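Local coordinates for probable ABC transporter extracellular-binding protein yckB (Bacillus subtilis, PDB 2IEE), which probably serves as the extracellular solute-binding component of an ABC transport system, delivering its ligand to the membrane permease, at residues 111-116 with 196-201; 125-130 with 202-207. One frame throughout, in Å; residues are numbered along the deposited sequence.

Interaction 1 of 2, residues 111-116 with 196-201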
ATOM      1  N   TYR A 111      -2.740  -1.345  -8.264  1.00 13.40           N
ATOM      2  CA  TYR A 111      -4.112  -1.146  -8.707  1.00 14.68           C
ATOM      3  C   TYR A 111      -4.969  -2.189  -7.983  1.00 12.88           C
ATOM      4  O   TYR A 111      -4.439  -3.137  -7.406  1.00 11.23           O
ATOM      5  CB  TYR A 111      -4.217  -1.304 -10.233  1.00 15.21           C
ATOM      6  CG  TYR A 111      -3.599  -2.565 -10.782  1.00 16.11           C
ATOM      7  CD1 TYR A 111      -4.244  -3.792 -10.668  1.00 15.52           C
ATOM      8  CD2 TYR A 111      -2.357  -2.531 -11.406  1.00 17.75           C
ATOM      9  CE1 TYR A 111      -3.663  -4.963 -11.167  1.00 17.15           C
ATOM     10  CE2 TYR A 111      -1.765  -3.689 -11.904  1.00 17.59           C
ATOM     11  CZ  TYR A 111      -2.420  -4.899 -11.782  1.00 19.29           C
ATOM     12  OH  TYR A 111      -1.823  -6.037 -12.281  1.00 22.02           O
ATOM     13  N   GLY A 112      -6.283  -2.005  -7.999  1.00 12.05           N
ATOM     14  CA  GLY A 112      -7.157  -2.946  -7.329  1.00 12.19           C
ATOM     15  C   GLY A 112      -7.507  -4.155  -8.179  1.00 12.70           C
ATOM     16  O   GLY A 112      -7.460  -4.097  -9.407  1.00 10.96           O
ATOM     17  N   THR A 113      -7.848  -5.259  -7.522  1.00 11.29           N
ATOM     18  CA  THR A 113      -8.225  -6.473  -8.228  1.00 10.92           C
ATOM     19  C   THR A 113      -9.324  -7.156  -7.436  1.00 12.22           C
ATOM     20  O   THR A 113      -9.852  -6.588  -6.481  1.00 14.13           O
ATOM     21  CB  THR A 113      -7.026  -7.440  -8.390  1.00 10.17           C
ATOM     22  OG1 THR A 113      -6.458  -7.733  -7.107  1.00  8.21           O
ATOM     23  CG2 THR A 113      -5.959  -6.820  -9.281  1.00  8.35           C
ATOM     24  N   ALA A 114      -9.679  -8.368  -7.843  1.00 11.82           N
ATOM     25  CA  ALA A 114     -10.722  -9.117  -7.169  1.00 12.61           C
ATOM     26  C   ALA A 114     -10.334 -10.576  -6.985  1.00 11.52           C
ATOM     27  O   ALA A 114      -9.778 -11.203  -7.884  1.00 13.61           O
ATOM     28  CB  ALA A 114     -12.020  -9.037  -7.969  1.00 13.05           C
ATOM     29  N   ILE A 115     -10.618 -11.110  -5.807  1.00 12.76           N
ATOM     30  CA  ILE A 115     -10.357 -12.509  -5.544  1.00 12.30           C
ATOM     31  C   ILE A 115     -11.716 -13.183  -5.659  1.00 12.07           C
ATOM     32  O   ILE A 115     -12.692 -12.748  -5.048  1.00 12.42           O
ATOM     33  CB  ILE A 115      -9.770 -12.735  -4.144  1.00 11.45           C
ATOM     34  CG1 ILE A 115      -8.254 -12.555  -4.196  1.00 10.60           C
ATOM     35  CG2 ILE A 115     -10.131 -14.133  -3.639  1.00  9.65           C
ATOM     36  CD1 ILE A 115      -7.586 -12.656  -2.838  1.00 12.69           C
ATOM     37  N   VAL A 116     -11.771 -14.227  -6.475  1.00 12.25           N
ATOM     38  CA  VAL A 116     -12.998 -14.977  -6.709  1.00 10.29           C
ATOM     39  C   VAL A 116     -12.641 -16.457  -6.609  1.00 12.81           C
ATOM     40  O   VAL A 116     -11.487 -16.790  -6.348  1.00 12.19           O
ATOM     41  CB  VAL A 116     -13.558 -14.670  -8.121  1.00 10.01           C
ATOM     42  CG1 VAL A 116     -13.963 -13.198  -8.215  1.00  9.24           C
ATOM     43  CG2 VAL A 116     -12.501 -14.976  -9.186  1.00 12.18           C
ATOM     44  N   ILE A 196      -9.516 -20.262  -4.428  1.00 15.20           N
ATOM     45  CA  ILE A 196      -9.546 -18.827  -4.668  1.00 16.44           C
ATOM     46  C   ILE A 196      -8.450 -18.467  -5.663  1.00 15.35           C
ATOM     47  O   ILE A 196      -7.481 -19.205  -5.840  1.00 15.93           O
ATOM     48  CB  ILE A 196      -9.278 -18.007  -3.378  1.00 17.83           C
ATOM     49  CG1 ILE A 196      -7.865 -18.297  -2.865  1.00 16.78           C
ATOM     50  CG2 ILE A 196     -10.326 -18.325  -2.323  1.00 16.76           C
ATOM     51  CD1 ILE A 196      -7.447 -17.445  -1.675  1.00 18.01           C
ATOM     52  N   THR A 197      -8.607 -17.324  -6.307  1.00 14.23           N
ATOM     53  CA  THR A 197      -7.620 -16.852  -7.260  1.00 12.44           C
ATOM     54  C   THR A 197      -7.944 -15.396  -7.533  1.00 12.04           C
ATOM     55  O   THR A 197      -9.022 -14.920  -7.181  1.00 13.90           O
ATOM     56  CB  THR A 197      -7.693 -17.635  -8.588  1.00 11.16           C
ATOM     57  OG1 THR A 197      -6.655 -17.188  -9.469  1.00  8.44           O
ATOM     58  CG2 THR A 197      -9.047 -17.412  -9.255  1.00 12.14           C
ATOM     59  N   ILE A 198      -7.004 -14.687  -8.140  1.00 11.80           N
ATOM     60  CA  ILE A 198      -7.212 -13.292  -8.486  1.00 13.14           C
ATOM     61  C   ILE A 198      -7.832 -13.327  -9.873  1.00 12.57           C
ATOM     62  O   ILE A 198      -7.311 -13.996 -10.765  1.00 14.67           O
ATOM     63  CB  ILE A 198      -5.875 -12.524  -8.523  1.00 11.69           C
ATOM     64  CG1 ILE A 198      -5.281 -12.485  -7.109  1.00 11.25           C
ATOM     65  CG2 ILE A 198      -6.089 -11.127  -9.084  1.00 11.94           C
ATOM     66  CD1 ILE A 198      -3.974 -11.726  -6.977  1.00  3.50           C
ATOM     67  N   HIS A 199      -8.956 -12.644 -10.056  1.00 13.23           N
ATOM     68  CA  HIS A 199      -9.613 -12.642 -11.363  1.00 14.99           C
ATOM     69  C   HIS A 199      -8.643 -12.090 -12.406  1.00 15.85           C
ATOM     70  O   HIS A 199      -8.078 -11.018 -12.228  1.00 15.99           O
ATOM     71  CB  HIS A 199     -10.890 -11.801 -11.327  1.00 15.35           C
ATOM     72  CG  HIS A 199     -11.768 -11.997 -12.523  1.00 17.50           C
ATOM     73  ND1 HIS A 199     -11.421 -11.559 -13.781  1.00 18.29           N
ATOM     74  CD2 HIS A 199     -12.964 -12.617 -12.657  1.00 18.71           C
ATOM     75  CE1 HIS A 199     -12.365 -11.900 -14.641  1.00 17.46           C
ATOM     76  NE2 HIS A 199     -13.313 -12.542 -13.985  1.00 20.93           N
ATOM     77  N   PRO A 200      -8.447 -12.820 -13.514  1.00 17.06           N
ATOM     78  CA  PRO A 200      -7.538 -12.416 -14.588  1.00 17.67           C
ATOM     79  C   PRO A 200      -7.870 -11.176 -15.409  1.00 18.84           C
ATOM     80  O   PRO A 200      -6.978 -10.606 -16.028  1.00 20.48           O
ATOM     81  CB  PRO A 200      -7.460 -13.671 -15.460  1.00 18.89           C
ATOM     82  CG  PRO A 200      -8.837 -14.256 -15.314  1.00 19.56           C
ATOM     83  CD  PRO A 200      -9.088 -14.111 -13.823  1.00 17.96           C
ATOM     84  N   ASP A 201      -9.121 -10.731 -15.422  1.00 19.72           N
ATOM     85  CA  ASP A 201      -9.444  -9.566 -16.245  1.00 19.57           C
ATOM     86  C   ASP A 201      -9.812  -8.271 -15.534  1.00 19.44           C
ATOM     87  O   ASP A 201      -9.748  -7.193 -16.128  1.00 21.26           O
ATOM     88  CB  ASP A 201     -10.545  -9.937 -17.243  1.00 19.45           C
ATOM     89  CG  ASP A 201     -10.147 -11.107 -18.118  1.00 20.83           C
ATOM     90  OD1 ASP A 201      -9.048 -11.055 -18.705  1.00 21.31           O
ATOM     91  OD2 ASP A 201     -10.923 -12.081 -18.213  1.00 23.67           O
TER
HETATM   92  O   HOH W   1      -9.060  -9.022 -10.551  1.00 12.10           O

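Interaction 2 of 2, residues 125-130 with 202-207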
ATOM      1  N   LYS A 125     -17.207 -12.012 -14.912  1.00 14.03           N
ATOM      2  CA  LYS A 125     -16.376 -11.807 -16.098  1.00 14.86           C
ATOM      3  C   LYS A 125     -15.780 -10.395 -16.114  1.00 16.57           C
ATOM      4  O   LYS A 125     -14.611 -10.204 -16.460  1.00 16.50           O
ATOM      5  CB  LYS A 125     -17.182 -12.041 -17.383  1.00 17.45           C
ATOM      6  CG  LYS A 125     -17.460 -13.512 -17.698  1.00 18.81           C
ATOM      7  CD  LYS A 125     -18.147 -13.661 -19.055  1.00 19.72           C
ATOM      8  CE  LYS A 125     -18.501 -15.119 -19.362  1.00 19.28           C
ATOM      9  NZ  LYS A 125     -17.313 -16.021 -19.493  1.00 13.38           N
ATOM     10  N   THR A 126     -16.593  -9.408 -15.747  1.00 15.49           N
ATOM     11  CA  THR A 126     -16.146  -8.015 -15.710  1.00 15.25           C
ATOM     12  C   THR A 126     -16.713  -7.384 -14.439  1.00 16.42           C
ATOM     13  O   THR A 126     -17.510  -8.008 -13.733  1.00 16.65           O
ATOM     14  CB  THR A 126     -16.657  -7.198 -16.940  1.00 16.15           C
ATOM     15  OG1 THR A 126     -18.089  -7.185 -16.951  1.00 15.33           O
ATOM     16  CG2 THR A 126     -16.153  -7.801 -18.249  1.00 13.41           C
ATOM     17  N   LEU A 127     -16.318  -6.149 -14.148  1.00 17.20           N
ATOM     18  CA  LEU A 127     -16.817  -5.473 -12.954  1.00 18.18           C
ATOM     19  C   LEU A 127     -18.338  -5.418 -12.951  1.00 18.11           C
ATOM     20  O   LEU A 127     -18.972  -5.518 -11.901  1.00 16.06           O
ATOM     21  CB  LEU A 127     -16.244  -4.059 -12.868  1.00 19.73           C
ATOM     22  CG  LEU A 127     -14.834  -3.957 -12.284  1.00 19.63           C
ATOM     23  CD1 LEU A 127     -14.319  -2.538 -12.443  1.00 19.16           C
ATOM     24  CD2 LEU A 127     -14.860  -4.372 -10.805  1.00 17.88           C
ATOM     25  N   LYS A 128     -18.923  -5.266 -14.133  1.00 16.06           N
ATOM     26  CA  LYS A 128     -20.373  -5.210 -14.253  1.00 17.86           C
ATOM     27  C   LYS A 128     -21.061  -6.434 -13.641  1.00 16.39           C
ATOM     28  O   LYS A 128     -22.191  -6.331 -13.170  1.00 14.32           O
ATOM     29  CB  LYS A 128     -20.772  -5.085 -15.728  1.00 20.92           C
ATOM     30  CG  LYS A 128     -22.266  -5.213 -15.988  1.00 27.29           C
ATOM     31  CD  LYS A 128     -22.592  -4.986 -17.463  1.00 30.67           C
ATOM     32  CE  LYS A 128     -24.046  -5.318 -17.776  1.00 31.57           C
ATOM     33  NZ  LYS A 128     -24.343  -6.753 -17.489  1.00 34.18           N
ATOM     34  N   ASP A 129     -20.385  -7.585 -13.653  1.00 15.32           N
ATOM     35  CA  ASP A 129     -20.969  -8.811 -13.111  1.00 16.89           C
ATOM     36  C   ASP A 129     -20.993  -8.865 -11.586  1.00 17.00           C
ATOM     37  O   ASP A 129     -21.494  -9.825 -10.992  1.00 18.46           O
ATOM     38  CB  ASP A 129     -20.246 -10.047 -13.656  1.00 16.58           C
ATOM     39  CG  ASP A 129     -20.399 -10.202 -15.164  1.00 18.28           C
ATOM     40  OD1 ASP A 129     -21.494  -9.918 -15.699  1.00 17.12           O
ATOM     41  OD2 ASP A 129     -19.423 -10.628 -15.816  1.00 19.24           O
ATOM     42  N   LEU A 130     -20.455  -7.833 -10.951  1.00 17.41           N
ATOM     43  CA  LEU A 130     -20.448  -7.755  -9.497  1.00 17.34           C
ATOM     44  C   LEU A 130     -21.875  -7.520  -9.008  1.00 18.29           C
ATOM     45  O   LEU A 130     -22.185  -7.717  -7.831  1.00 17.98           O
ATOM     46  CB  LEU A 130     -19.556  -6.603  -9.045  1.00 16.49           C
ATOM     47  CG  LEU A 130     -18.278  -6.936  -8.274  1.00 19.70           C
ATOM     48  CD1 LEU A 130     -17.482  -8.015  -8.981  1.00 16.55           C
ATOM     49  CD2 LEU A 130     -17.464  -5.666  -8.134  1.00 19.07           C
ATOM     50  N   ILE A 202     -10.184  -8.363 -14.265  1.00 17.90           N
ATOM     51  CA  ILE A 202     -10.568  -7.179 -13.519  1.00 14.43           C
ATOM     52  C   ILE A 202      -9.381  -6.443 -12.905  1.00 14.88           C
ATOM     53  O   ILE A 202      -8.656  -6.987 -12.075  1.00 12.97           O
ATOM     54  CB  ILE A 202     -11.587  -7.550 -12.419  1.00 14.81           C
ATOM     55  CG1 ILE A 202     -12.898  -8.006 -13.075  1.00 16.58           C
ATOM     56  CG2 ILE A 202     -11.825  -6.370 -11.491  1.00 11.34           C
ATOM     57  CD1 ILE A 202     -13.904  -8.617 -12.106  1.00 16.29           C
ATOM     58  N   LYS A 203      -9.188  -5.202 -13.344  1.00 14.77           N
ATOM     59  CA  LYS A 203      -8.127  -4.323 -12.853  1.00 16.36           C
ATOM     60  C   LYS A 203      -8.753  -2.926 -12.822  1.00 16.56           C
ATOM     61  O   LYS A 203      -9.332  -2.484 -13.811  1.00 18.10           O
ATOM     62  CB  LYS A 203      -6.922  -4.329 -13.803  1.00 16.21           C
ATOM     63  CG  LYS A 203      -6.250  -5.688 -14.010  1.00 12.83           C
ATOM     64  CD  LYS A 203      -5.143  -5.579 -15.064  1.00 12.50           C
ATOM     65  CE  LYS A 203      -4.341  -6.881 -15.210  1.00 12.27           C
ATOM     66  NZ  LYS A 203      -5.181  -8.037 -15.620  1.00 12.09           N
ATOM     67  N   TYR A 204      -8.649  -2.234 -11.692  1.00 15.08           N
ATOM     68  CA  TYR A 204      -9.250  -0.916 -11.581  1.00 13.79           C
ATOM     69  C   TYR A 204      -8.499   0.020 -10.641  1.00 15.35           C
ATOM     70  O   TYR A 204      -7.758  -0.413  -9.757  1.00 14.61           O
ATOM     71  CB  TYR A 204     -10.695  -1.039 -11.085  1.00 10.29           C
ATOM     72  CG  TYR A 204     -10.790  -1.811  -9.789  1.00 12.23           C
ATOM     73  CD1 TYR A 204     -10.773  -3.202  -9.792  1.00  9.15           C
ATOM     74  CD2 TYR A 204     -10.791  -1.157  -8.558  1.00  9.96           C
ATOM     75  CE1 TYR A 204     -10.744  -3.924  -8.615  1.00 10.23           C
ATOM     76  CE2 TYR A 204     -10.759  -1.876  -7.364  1.00 11.07           C
ATOM     77  CZ  TYR A 204     -10.729  -3.261  -7.404  1.00  9.97           C
ATOM     78  OH  TYR A 204     -10.632  -3.995  -6.248  1.00 11.99           O
HETATM   79  N   MSE A 205      -8.715   1.313 -10.852  1.00 17.94           N
HETATM   80  CA  MSE A 205      -8.129   2.358 -10.027  1.00 21.20           C
HETATM   81  C   MSE A 205      -6.623   2.296  -9.802  1.00 19.30           C
HETATM   82  O   MSE A 205      -6.170   2.011  -8.692  1.00 18.32           O
HETATM   83  CB  MSE A 205      -8.821   2.372  -8.667  1.00 26.59           C
HETATM   84  CG  MSE A 205      -8.430   3.550  -7.796  1.00 38.30           C
HETATM   85 SE   MSE A 205      -8.691   3.157  -5.933  1.00 54.44          SE
HETATM   86  CE  MSE A 205     -10.486   2.437  -6.062  1.00 45.78           C
ATOM     87  N   PRO A 206      -5.826   2.583 -10.840  1.00 18.33           N
ATOM     88  CA  PRO A 206      -4.371   2.546 -10.670  1.00 17.12           C
ATOM     89  C   PRO A 206      -3.959   3.544  -9.583  1.00 16.28           C
ATOM     90  O   PRO A 206      -4.655   4.528  -9.346  1.00 15.82           O
ATOM     91  CB  PRO A 206      -3.855   2.938 -12.050  1.00 18.35           C
ATOM     92  CG  PRO A 206      -4.918   3.883 -12.543  1.00 18.04           C
ATOM     93  CD  PRO A 206      -6.192   3.160 -12.145  1.00 18.91           C
ATOM     94  N   ASN A 207      -2.836   3.283  -8.923  1.00 15.20           N
ATOM     95  CA  ASN A 207      -2.362   4.159  -7.859  1.00 14.14           C
ATOM     96  C   ASN A 207      -0.871   3.979  -7.616  1.00 15.61           C
ATOM     97  O   ASN A 207      -0.287   2.964  -8.003  1.00 16.56           O
ATOM     98  CB  ASN A 207      -3.143   3.874  -6.563  1.00 14.45           C
ATOM     99  CG  ASN A 207      -3.039   2.408  -6.110  1.00 13.34           C
ATOM    100  OD1 ASN A 207      -2.007   1.966  -5.592  1.00 12.54           O
ATOM    101  ND2 ASN A 207      -4.110   1.655  -6.307  1.00 11.95           N
TER

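Interaction 1 of 2, residues 111-116 with 196-201
I196 lays its CB against CG2 of I115, 4.0 Å away. L166 and A170 of helix 162-171 also touch this side chain. T197 comes next and pairs with V116 through two backbone hydrogen bonds. V116 N gives to T197 O at 2.9 Å, and T197 N gives to V116 O with a more bent N-H...O angle of 142°. T197 O also takes a CA-H...O contact from I115. The pairing is a short antiparallel ladder, part of the mixed sheet in one lobe of this family 3 solute-binding protein. In that sheet strand 108-116 lies between 197-214 and 176-180. I198 faces I115 as a non-hydrogen-bonded pair, with the two CG1 atoms 4.2 Å apart. The other branch of I198, CG2, reaches CB of T113 at 3.9 Å. Helix 181-190 packs on this face through Q184, T185 and L188, and Q184 also bonds to T113 OG1. An alanine at I115 would lack the CG1 and CG2 that meet I198 and I196, and would probably leave a gap between those two side chains. H199 closes the ladder: its N gives a nearly straight bond to A114 O, 2.7 Å long at 170°. A water bridges H199 O and A114 N. CB of H199 stays against A114 O and CG2 of V116, and chi1 of -167° places CG anti to the backbone N. ND1 accepts D201 N at 2.9 Å, close to the ring plane, while NE2 bonds to I124 O, which would limit the ring's rotation.

Interaction 2 of 2, residues 125-130 with 202-207
Chi1 of I202, -67°, places CG1 beside the backbone N and leaves CG2 anti to it, and chi1 of L127, -82°, places CG beside its own backbone N, anti to the carbonyl carbon. CG2 is the part of I202 that meets the leucine. It lies 3.7 Å from CD2 of L127 and 3.9 Å from CG of L127. The other branch of I202, CG1 and CD1, lies against the peptide between T126 and L127. Its CD1 is 3.9 Å from the carbonyl carbon of T126, and its CG1 is 4.0 Å from L127 N. I202 thus has its two branches on different targets, a side chain and a peptide group. The second methyl of L127, CD1, touches CB of Y204 at 4.2 Å. The side chains of L127 and Y204 cross at about a right angle. No hydrogen bond joins the two segments, so the contact is apolar packing. The turn is held by its own polar bonds. D129 OD2 accepts from both K125 N and T126 N, the first at 2.8 Å on the anti side and the second from above the carboxylate plane. D129 N bonds back to T126 O, and L130 N to L127 O. These bonds tie the loop that carries L127 into a compact turn beside I202. The loop follows strand 108-116 and precedes strand 134-136. It packs against strand 197-214 of the mixed sheet in one lobe of the solute-binding protein fold. Y150 and Q259 also touch L127, and I124 touches I202. Helix 142-149 packs on Y204 through Y143 and V146. L178 of strand 176-180 meets both Y204 and L130.

Interactions 1 and 2 use consecutive stretches, 196-201 and 202-207, in and around the broken strand 197-214, and their centres lie about 9 Å apart. Residues 196-201 pair with the far end of strand 108-116, and residues 202-207 then return to that strand nearer its start. There G112 N is 2.8 Å from Y204 O, a probable hydrogen bond. Y204 OH probably bonds to T113 O, at 2.7 Å, so one tyrosine of interaction 2 reaches the strand of interaction 1 by both its backbone and its hydroxyl. H199 of interaction 1 touches the loop of interaction 2: its CE1 lies 3.4 Å from K125 O. Both contacts are packing within one lobe.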